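Local coordinates for pyruvate kinase 1 (Trypanosoma brucei brucei, PDB 4KCU), which catalyses the last step of glycolysis, transferring the phosphate of phosphoenolpyruvate to ADP to give pyruvate and ATP, at residues 49-54 / 81-86; 25-30 / 329-334. All coordinates share one frame; numbering follows the deposited sequence.

Contact 1: residues 49-54 / 81-86. With K (potassium ion), chain D; MLT (D-malate), chain E.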
ATOM      1  N   ALA A  49      -1.272  13.695 -39.054  1.00 24.47           N
ATOM      2  CA  ALA A  49      -1.952  13.284 -40.241  1.00 24.38           C
ATOM      3  C   ALA A  49      -1.308  12.004 -40.722  1.00 25.29           C
ATOM      4  O   ALA A  49      -0.084  11.946 -40.922  1.00 25.88           O
ATOM      5  CB  ALA A  49      -1.819  14.367 -41.296  1.00 23.63           C
ATOM      6  N   ARG A  50      -2.118  10.961 -40.879  1.00 27.58           N
ATOM      7  CA  ARG A  50      -1.609   9.665 -41.351  1.00 27.16           C
ATOM      8  C   ARG A  50      -1.879   9.458 -42.839  1.00 29.10           C
ATOM      9  O   ARG A  50      -3.037   9.502 -43.302  1.00 27.83           O
ATOM     10  CB  ARG A  50      -2.206   8.529 -40.543  1.00 24.23           C
ATOM     11  CG  ARG A  50      -2.046   7.156 -41.156  1.00 26.49           C
ATOM     12  CD  ARG A  50      -2.827   6.152 -40.335  1.00 28.47           C
ATOM     13  NE  ARG A  50      -2.698   4.803 -40.856  1.00 28.76           N
ATOM     14  CZ  ARG A  50      -3.704   4.099 -41.346  1.00 28.24           C
ATOM     15  NH1 ARG A  50      -4.926   4.630 -41.398  1.00 24.74           N
ATOM     16  NH2 ARG A  50      -3.478   2.867 -41.803  1.00 27.41           N
ATOM     17  N   MET A  51      -0.816   9.205 -43.579  1.00 26.76           N
ATOM     18  CA  MET A  51      -0.949   8.821 -44.969  1.00 29.94           C
ATOM     19  C   MET A  51      -0.935   7.313 -45.088  1.00 29.71           C
ATOM     20  O   MET A  51       0.057   6.662 -44.752  1.00 31.90           O
ATOM     21  CB  MET A  51       0.196   9.409 -45.788  1.00 30.44           C
ATOM     22  CG  MET A  51       0.163  10.924 -45.865  1.00 32.19           C
ATOM     23  SD  MET A  51       1.623  11.585 -46.694  1.00 36.45           S
ATOM     24  CE  MET A  51       2.959  10.833 -45.754  1.00 30.90           C
ATOM     25  N   ASN A  52      -2.001   6.761 -45.633  1.00 29.72           N
ATOM     26  CA  ASN A  52      -2.095   5.320 -45.748  1.00 31.29           C
ATOM     27  C   ASN A  52      -1.624   4.830 -47.104  1.00 31.54           C
ATOM     28  O   ASN A  52      -2.375   4.869 -48.060  1.00 32.46           O
ATOM     29  CB  ASN A  52      -3.531   4.861 -45.512  1.00 30.56           C
ATOM     30  CG  ASN A  52      -3.667   3.356 -45.593  1.00 33.68           C
ATOM     31  OD1 ASN A  52      -2.666   2.619 -45.530  1.00 32.71           O
ATOM     32  ND2 ASN A  52      -4.894   2.883 -45.745  1.00 31.81           N
ATOM     33  N   PHE A  53      -0.395   4.326 -47.176  1.00 32.58           N
ATOM     34  CA  PHE A  53       0.203   3.980 -48.480  1.00 34.91           C
ATOM     35  C   PHE A  53      -0.233   2.619 -49.002  1.00 38.12           C
ATOM     36  O   PHE A  53       0.319   2.095 -49.988  1.00 44.94           O
ATOM     37  CB  PHE A  53       1.721   4.064 -48.421  1.00 35.03           C
ATOM     38  CG  PHE A  53       2.260   5.435 -48.681  1.00 34.61           C
ATOM     39  CD1 PHE A  53       1.806   6.527 -47.944  1.00 35.31           C
ATOM     40  CD2 PHE A  53       3.236   5.637 -49.646  1.00 33.90           C
ATOM     41  CE1 PHE A  53       2.343   7.794 -48.147  1.00 35.84           C
ATOM     42  CE2 PHE A  53       3.752   6.892 -49.876  1.00 35.16           C
ATOM     43  CZ  PHE A  53       3.311   7.974 -49.121  1.00 38.54           C
ATOM     44  N   SER A  54      -1.221   2.039 -48.347  1.00 38.45           N
ATOM     45  CA  SER A  54      -1.936   0.938 -48.935  1.00 40.05           C
ATOM     46  C   SER A  54      -2.611   1.302 -50.247  1.00 39.45           C
ATOM     47  O   SER A  54      -2.848   0.438 -51.080  1.00 43.10           O
ATOM     48  CB  SER A  54      -2.944   0.396 -47.954  1.00 35.53           C
ATOM     49  OG  SER A  54      -2.274  -0.384 -46.997  1.00 38.50           O
ATOM     50  N   ILE A  81       3.435  14.392 -39.667  1.00 25.26           N
ATOM     51  CA  ILE A  81       2.984  13.701 -40.821  1.00 25.98           C
ATOM     52  C   ILE A  81       3.530  12.298 -40.776  1.00 26.76           C
ATOM     53  O   ILE A  81       4.731  12.094 -40.575  1.00 26.73           O
ATOM     54  CB  ILE A  81       3.475  14.408 -42.083  1.00 28.46           C
ATOM     55  CG1 ILE A  81       2.713  15.712 -42.251  1.00 30.52           C
ATOM     56  CG2 ILE A  81       3.301  13.534 -43.321  1.00 25.42           C
ATOM     57  CD1 ILE A  81       3.232  16.582 -43.374  1.00 30.33           C
ATOM     58  N   ALA A  82       2.630  11.321 -40.861  1.00 26.64           N
ATOM     59  CA  ALA A  82       3.004   9.946 -40.661  1.00 23.94           C
ATOM     60  C   ALA A  82       2.798   9.166 -41.942  1.00 24.74           C
ATOM     61  O   ALA A  82       1.786   9.330 -42.623  1.00 27.02           O
ATOM     62  CB  ALA A  82       2.208   9.351 -39.527  1.00 21.56           C
ATOM     63  N   LEU A  83       3.796   8.382 -42.323  1.00 25.96           N
ATOM     64  CA  LEU A  83       3.659   7.508 -43.504  1.00 27.22           C
ATOM     65  C   LEU A  83       3.408   6.100 -43.048  1.00 27.47           C
ATOM     66  O   LEU A  83       4.210   5.536 -42.324  1.00 28.68           O
ATOM     67  CB  LEU A  83       4.921   7.549 -44.386  1.00 26.98           C
ATOM     68  CG  LEU A  83       4.853   6.860 -45.764  1.00 28.86           C
ATOM     69  CD1 LEU A  83       6.097   7.201 -46.582  1.00 26.69           C
ATOM     70  CD2 LEU A  83       4.714   5.338 -45.609  1.00 28.27           C
ATOM     71  N   ASP A  84       2.274   5.538 -43.443  1.00 28.55           N
ATOM     72  CA  ASP A  84       1.879   4.225 -42.958  1.00 27.85           C
ATOM     73  C   ASP A  84       2.077   3.246 -44.115  1.00 30.81           C
ATOM     74  O   ASP A  84       1.449   3.395 -45.175  1.00 30.01           O
ATOM     75  CB  ASP A  84       0.405   4.254 -42.487  1.00 27.65           C
ATOM     76  CG  ASP A  84      -0.045   2.943 -41.827  1.00 30.54           C
ATOM     77  OD1 ASP A  84       0.118   1.881 -42.463  1.00 36.44           O
ATOM     78  OD2 ASP A  84      -0.557   2.958 -40.664  1.00 33.87           O
ATOM     79  N   THR A  85       3.008   2.302 -43.962  1.00 29.54           N
ATOM     80  CA  THR A  85       3.399   1.462 -45.113  1.00 30.95           C
ATOM     81  C   THR A  85       2.313   0.462 -45.483  1.00 32.97           C
ATOM     82  O   THR A  85       1.549   0.024 -44.621  1.00 33.75           O
ATOM     83  CB  THR A  85       4.711   0.699 -44.872  1.00 29.77           C
ATOM     84  OG1 THR A  85       4.540  -0.209 -43.785  1.00 26.47           O
ATOM     85  CG2 THR A  85       5.843   1.651 -44.568  1.00 27.95           C
ATOM     86  N   LYS A  86       2.220   0.137 -46.775  1.00 34.96           N
ATOM     87  CA  LYS A  86       1.475  -1.056 -47.231  1.00 37.11           C
ATOM     88  C   LYS A  86       1.971  -2.334 -46.528  1.00 33.58           C
ATOM     89  O   LYS A  86       1.191  -3.036 -45.901  1.00 33.58           O
ATOM     90  CB  LYS A  86       1.571  -1.205 -48.770  1.00 38.84           C
ATOM     91  CG  LYS A  86       0.672  -2.286 -49.376  1.00 41.14           C
ATOM     92  CD  LYS A  86       1.164  -2.661 -50.787  1.00 45.80           C
ATOM     93  CE  LYS A  86       0.066  -3.210 -51.709  1.00 44.64           C
ATOM     94  NZ  LYS A  86      -0.876  -4.150 -51.037  1.00 45.01           N
TER
HETATM   95  K     K D1002      -1.202   0.580 -44.438  1.00 36.72           K
HETATM   96  C1  MLT E1003      -4.914  -2.114 -38.523  1.00 39.94           C
HETATM   97  O1  MLT E1003      -4.908  -3.291 -38.988  1.00 33.39           O
HETATM   98  O2  MLT E1003      -5.484  -1.753 -37.463  1.00 32.93           O
HETATM   99  C2  MLT E1003      -4.390  -1.000 -39.472  1.00 44.33           C
HETATM  100  O3  MLT E1003      -3.010  -1.069 -39.698  1.00 38.35           O
HETATM  101  C3  MLT E1003      -4.835   0.413 -39.093  1.00 45.06           C
HETATM  102  C4  MLT E1003      -6.077   0.678 -39.967  1.00 57.80           C
HETATM  103  O4  MLT E1003      -6.578  -0.315 -40.557  1.00 50.64           O
HETATM  104  O5  MLT E1003      -6.482   1.847 -40.051  1.00 68.13           O
HETATM  105  O   HOH W   1      -1.148  -2.232 -44.381  1.00 30.23           O
HETATM  106  O   HOH W   2      -3.693  -0.086 -42.726  1.00 32.60           O
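Arg50 runs forward along its own strand, Asn52 CB at one guanidinium face, and ends against the carboxylate of Asp84. Its CG is anti to the backbone N (chi1 165°) and the chain stays extended as far as NE, which donates to Asp84 OD2 over 2.8 Å; Arg50 NH2 adds a weak bond to the same oxygen at 3.1 Å. OD2 sits at the guanidinium edge, yet the arginine comes at it from above the carboxylate plane, and the two flat groups stand 77° apart. Lys239 makes a second salt bridge to OD2, while Arg50 NH1 turns to Thr27.

The other carboxylate oxygen, Asp84 OD1, binds potassium at 2.7 Å, a distance matched by Asn52 OD1 to the same ion. Ser54 OG, Thr85 O and two waters are further ligands, and Ser54 OG is also bonded to Glu89. Asn52 OD1 does double duty: it accepts from Ser54 N at 3.2 Å in an Asx turn that ties two metal ligands together. Pyruvate kinases are typically activated by potassium, and this site fits that role.

On the opposite face of the sheet the contact is apolar. Leu83 CG packs over the Phe53 ring, 3.8 Å from its centroid, in a CH-pi contact. The bend of Met51 at chi3 (-54°) carries its CE to Ile81 CG2, 3.7 Å away.

Four backbone bonds, from Ala49 O with Ala82 N to Phe53 N with Asp84 O, join the segments as parallel neighbours, the strands of a beta-alpha-beta unit whose helix 58-75 covers Met51, Ala49 and Ile81 and also brings His61 to stack on Phe53. Strand 208-211 continues the barrel beyond 81-86, and helix 192-204 packs on Phe53 and Lys86.

Contact 2: residues 25-30 / 329-334. With MLT (D-malate), chain E.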
ATOM      1  N   VAL A  25      -4.580  10.989 -33.881  1.00 21.79           N
ATOM      2  CA  VAL A  25      -4.045  10.760 -35.201  1.00 22.15           C
ATOM      3  C   VAL A  25      -5.232  10.543 -36.155  1.00 23.48           C
ATOM      4  O   VAL A  25      -6.104   9.695 -35.891  1.00 21.75           O
ATOM      5  CB  VAL A  25      -3.133   9.486 -35.221  1.00 22.71           C
ATOM      6  CG1 VAL A  25      -2.571   9.230 -36.615  1.00 22.65           C
ATOM      7  CG2 VAL A  25      -2.016   9.604 -34.209  1.00 21.84           C
ATOM      8  N   CYS A  26      -5.236  11.262 -37.278  1.00 21.62           N
ATOM      9  CA  CYS A  26      -6.305  11.131 -38.280  1.00 24.39           C
ATOM     10  C   CYS A  26      -5.759  10.655 -39.610  1.00 24.18           C
ATOM     11  O   CYS A  26      -4.790  11.196 -40.112  1.00 24.45           O
ATOM     12  CB  CYS A  26      -6.992  12.479 -38.508  1.00 24.64           C
ATOM     13  SG  CYS A  26      -7.715  13.161 -37.004  1.00 31.60           S
ATOM     14  N   THR A  27      -6.439   9.701 -40.219  1.00 25.13           N
ATOM     15  CA  THR A  27      -6.079   9.257 -41.553  1.00 24.98           C
ATOM     16  C   THR A  27      -6.715  10.169 -42.578  1.00 25.75           C
ATOM     17  O   THR A  27      -7.918  10.459 -42.508  1.00 25.84           O
ATOM     18  CB  THR A  27      -6.527   7.814 -41.789  1.00 23.99           C
ATOM     19  OG1 THR A  27      -5.992   6.983 -40.753  1.00 22.00           O
ATOM     20  CG2 THR A  27      -6.068   7.298 -43.186  1.00 22.14           C
ATOM     21  N   ILE A  28      -5.898  10.653 -43.510  1.00 28.05           N
ATOM     22  CA  ILE A  28      -6.385  11.523 -44.592  1.00 29.11           C
ATOM     23  C   ILE A  28      -6.854  10.715 -45.798  1.00 30.72           C
ATOM     24  O   ILE A  28      -6.237   9.722 -46.151  1.00 31.20           O
ATOM     25  CB  ILE A  28      -5.319  12.541 -45.021  1.00 28.67           C
ATOM     26  CG1 ILE A  28      -4.659  13.153 -43.780  1.00 27.96           C
ATOM     27  CG2 ILE A  28      -5.976  13.650 -45.832  1.00 30.45           C
ATOM     28  CD1 ILE A  28      -5.657  13.780 -42.809  1.00 26.37           C
ATOM     29  N   GLY A  29      -8.010  11.088 -46.343  1.00 31.86           N
ATOM     30  CA  GLY A  29      -8.494  10.565 -47.628  1.00 33.59           C
ATOM     31  C   GLY A  29      -9.370  11.595 -48.349  1.00 36.73           C
ATOM     32  O   GLY A  29      -9.234  12.796 -48.125  1.00 36.70           O
ATOM     33  N   PRO A  30     -10.311  11.125 -49.171  1.00 40.44           N
ATOM     34  CA  PRO A  30     -11.246  11.986 -49.943  1.00 44.07           C
ATOM     35  C   PRO A  30     -12.017  13.010 -49.083  1.00 44.76           C
ATOM     36  O   PRO A  30     -12.021  14.199 -49.400  1.00 45.79           O
ATOM     37  CB  PRO A  30     -12.213  10.975 -50.560  1.00 44.85           C
ATOM     38  CG  PRO A  30     -11.391   9.732 -50.712  1.00 47.17           C
ATOM     39  CD  PRO A  30     -10.437   9.704 -49.536  1.00 42.10           C
ATOM     40  N   MET A 329      -6.458   6.815 -32.545  1.00 25.79           N
ATOM     41  CA  MET A 329      -6.400   6.956 -33.991  1.00 26.95           C
ATOM     42  C   MET A 329      -7.767   6.828 -34.680  1.00 24.96           C
ATOM     43  O   MET A 329      -8.641   6.097 -34.235  1.00 25.81           O
ATOM     44  CB  MET A 329      -5.403   5.969 -34.598  1.00 25.74           C
ATOM     45  CG  MET A 329      -5.134   6.224 -36.073  1.00 28.38           C
ATOM     46  SD  MET A 329      -3.666   5.369 -36.680  1.00 34.53           S
ATOM     47  CE  MET A 329      -4.406   3.978 -37.511  1.00 31.05           C
ATOM     48  N   LEU A 330      -7.938   7.560 -35.764  1.00 24.83           N
ATOM     49  CA  LEU A 330      -9.128   7.428 -36.608  1.00 24.38           C
ATOM     50  C   LEU A 330      -8.662   6.989 -37.974  1.00 24.43           C
ATOM     51  O   LEU A 330      -7.597   7.428 -38.456  1.00 24.69           O
ATOM     52  CB  LEU A 330      -9.851   8.770 -36.716  1.00 22.26           C
ATOM     53  CG  LEU A 330     -10.305   9.284 -35.364  1.00 22.63           C
ATOM     54  CD1 LEU A 330     -10.552  10.779 -35.375  1.00 21.68           C
ATOM     55  CD2 LEU A 330     -11.541   8.517 -34.912  1.00 20.37           C
ATOM     56  N   SER A 331      -9.434   6.125 -38.602  1.00 23.98           N
ATOM     57  CA  SER A 331      -9.077   5.632 -39.926  1.00 28.08           C
ATOM     58  C   SER A 331     -10.131   6.036 -40.930  1.00 28.30           C
ATOM     59  O   SER A 331     -10.189   7.205 -41.327  1.00 27.85           O
ATOM     60  CB  SER A 331      -8.898   4.122 -39.896  1.00 29.02           C
ATOM     61  OG  SER A 331      -7.716   3.831 -39.168  1.00 30.38           O
ATOM     62  N   GLY A 332     -10.995   5.095 -41.303  1.00 26.38           N
ATOM     63  CA  GLY A 332     -12.110   5.415 -42.180  1.00 27.13           C
ATOM     64  C   GLY A 332     -12.943   6.581 -41.660  1.00 30.01           C
ATOM     65  O   GLY A 332     -13.524   7.336 -42.450  1.00 32.36           O
ATOM     66  N   GLU A 333     -13.001   6.746 -40.341  1.00 27.64           N
ATOM     67  CA  GLU A 333     -13.848   7.780 -39.763  1.00 28.73           C
ATOM     68  C   GLU A 333     -13.536   9.156 -40.370  1.00 30.60           C
ATOM     69  O   GLU A 333     -14.456   9.986 -40.572  1.00 32.06           O
ATOM     70  CB  GLU A 333     -13.701   7.831 -38.224  1.00 32.49           C
ATOM     71  CG  GLU A 333     -14.142   6.577 -37.464  1.00 32.55           C
ATOM     72  CD  GLU A 333     -12.962   5.659 -37.123  1.00 34.13           C
ATOM     73  OE1 GLU A 333     -12.065   5.518 -37.970  1.00 31.44           O
ATOM     74  OE2 GLU A 333     -12.922   5.099 -36.000  1.00 34.94           O
ATOM     75  N   THR A 334     -12.250   9.422 -40.635  1.00 27.36           N
ATOM     76  CA  THR A 334     -11.853  10.718 -41.205  1.00 27.24           C
ATOM     77  C   THR A 334     -11.383  10.629 -42.672  1.00 28.47           C
ATOM     78  O   THR A 334     -11.429  11.616 -43.416  1.00 31.86           O
ATOM     79  CB  THR A 334     -10.757  11.410 -40.369  1.00 25.85           C
ATOM     80  OG1 THR A 334      -9.615  10.542 -40.246  1.00 24.53           O
ATOM     81  CG2 THR A 334     -11.291  11.802 -38.970  1.00 25.13           C
TER
HETATM   82  C1  MLT E1003      -4.914  -2.114 -38.523  1.00 39.94           C
HETATM   83  O1  MLT E1003      -4.908  -3.291 -38.988  1.00 33.39           O
HETATM   84  O2  MLT E1003      -5.484  -1.753 -37.463  1.00 32.93           O
HETATM   85  C2  MLT E1003      -4.390  -1.000 -39.472  1.00 44.33           C
HETATM   86  O3  MLT E1003      -3.010  -1.069 -39.698  1.00 38.35           O
HETATM   87  C3  MLT E1003      -4.835   0.413 -39.093  1.00 45.06           C
HETATM   88  C4  MLT E1003      -6.077   0.678 -39.967  1.00 57.80           C
HETATM   89  O4  MLT E1003      -6.578  -0.315 -40.557  1.00 50.64           O
HETATM   90  O5  MLT E1003      -6.482   1.847 -40.051  1.00 68.13           O
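Thr27 grips the end of strand 329-330 with both its backbone and its side chain. With OG1 anti to its carbonyl carbon (chi1 -55°), the hydroxyl donates to Leu330 O at 2.8 Å, in the carbonyl plane and on a lone pair. Thr27 N reaches that same oxygen over a longer 3.1 Å, from above the carbonyl plane, so two donors of one residue hold Leu330 O just where its strand gives way to a turn.

Thr334, on the first turn of the following helix, returns the grip: its OG1 donates to Thr27 O at 2.8 Å, tilted 20° from the carbonyl plane. The threonines thus tie strand 25-27 to both the strand end and the helix start.

Further back, Val25 pairs with Met329. Val25 CB meets Met329 CG at 3.9 Å, and CG1 lies beside the sulfur. Leu330 N bonds to Val25 O, completing a short parallel pairing. Between strand and helix, Ser331 OG donates to malate O5; the refined separation is very short, and its exact length is doubtful.

These are the first and last strands of the TIM barrel, and their pairing closes it. Helix 340-356 packs against Cys26, Leu330 and Thr334, helix 35-44 covers Cys26 and Ile28, and strand 46-52 flanks 25-27, its Arg50 bonding to Thr27 OG1 through NH1 and touching Val25 and Met329.

In the fold
Strand 23-27 is shared ground: it pairs with 46-52 of contact 1 along one edge and with 327-330 of contact 2 along the other, so the two contacts span four strands of the barrel around its closure. Their centres are about 10 Å apart. Arg50 bridges them, its NH1 lying 2.7 Å from Thr27 OG1 in a probable hydrogen bond and its CD 3.8 Å from Met329 SD. Both contacts reach the bound D-malate at the C-terminal end of the barrel, where the active site of this family lies: Ser331 is bonded to it, while Arg50 NH1 stays 3.5 Å from malate O5. Magnesium is about 6 Å from the Arg50 side chain.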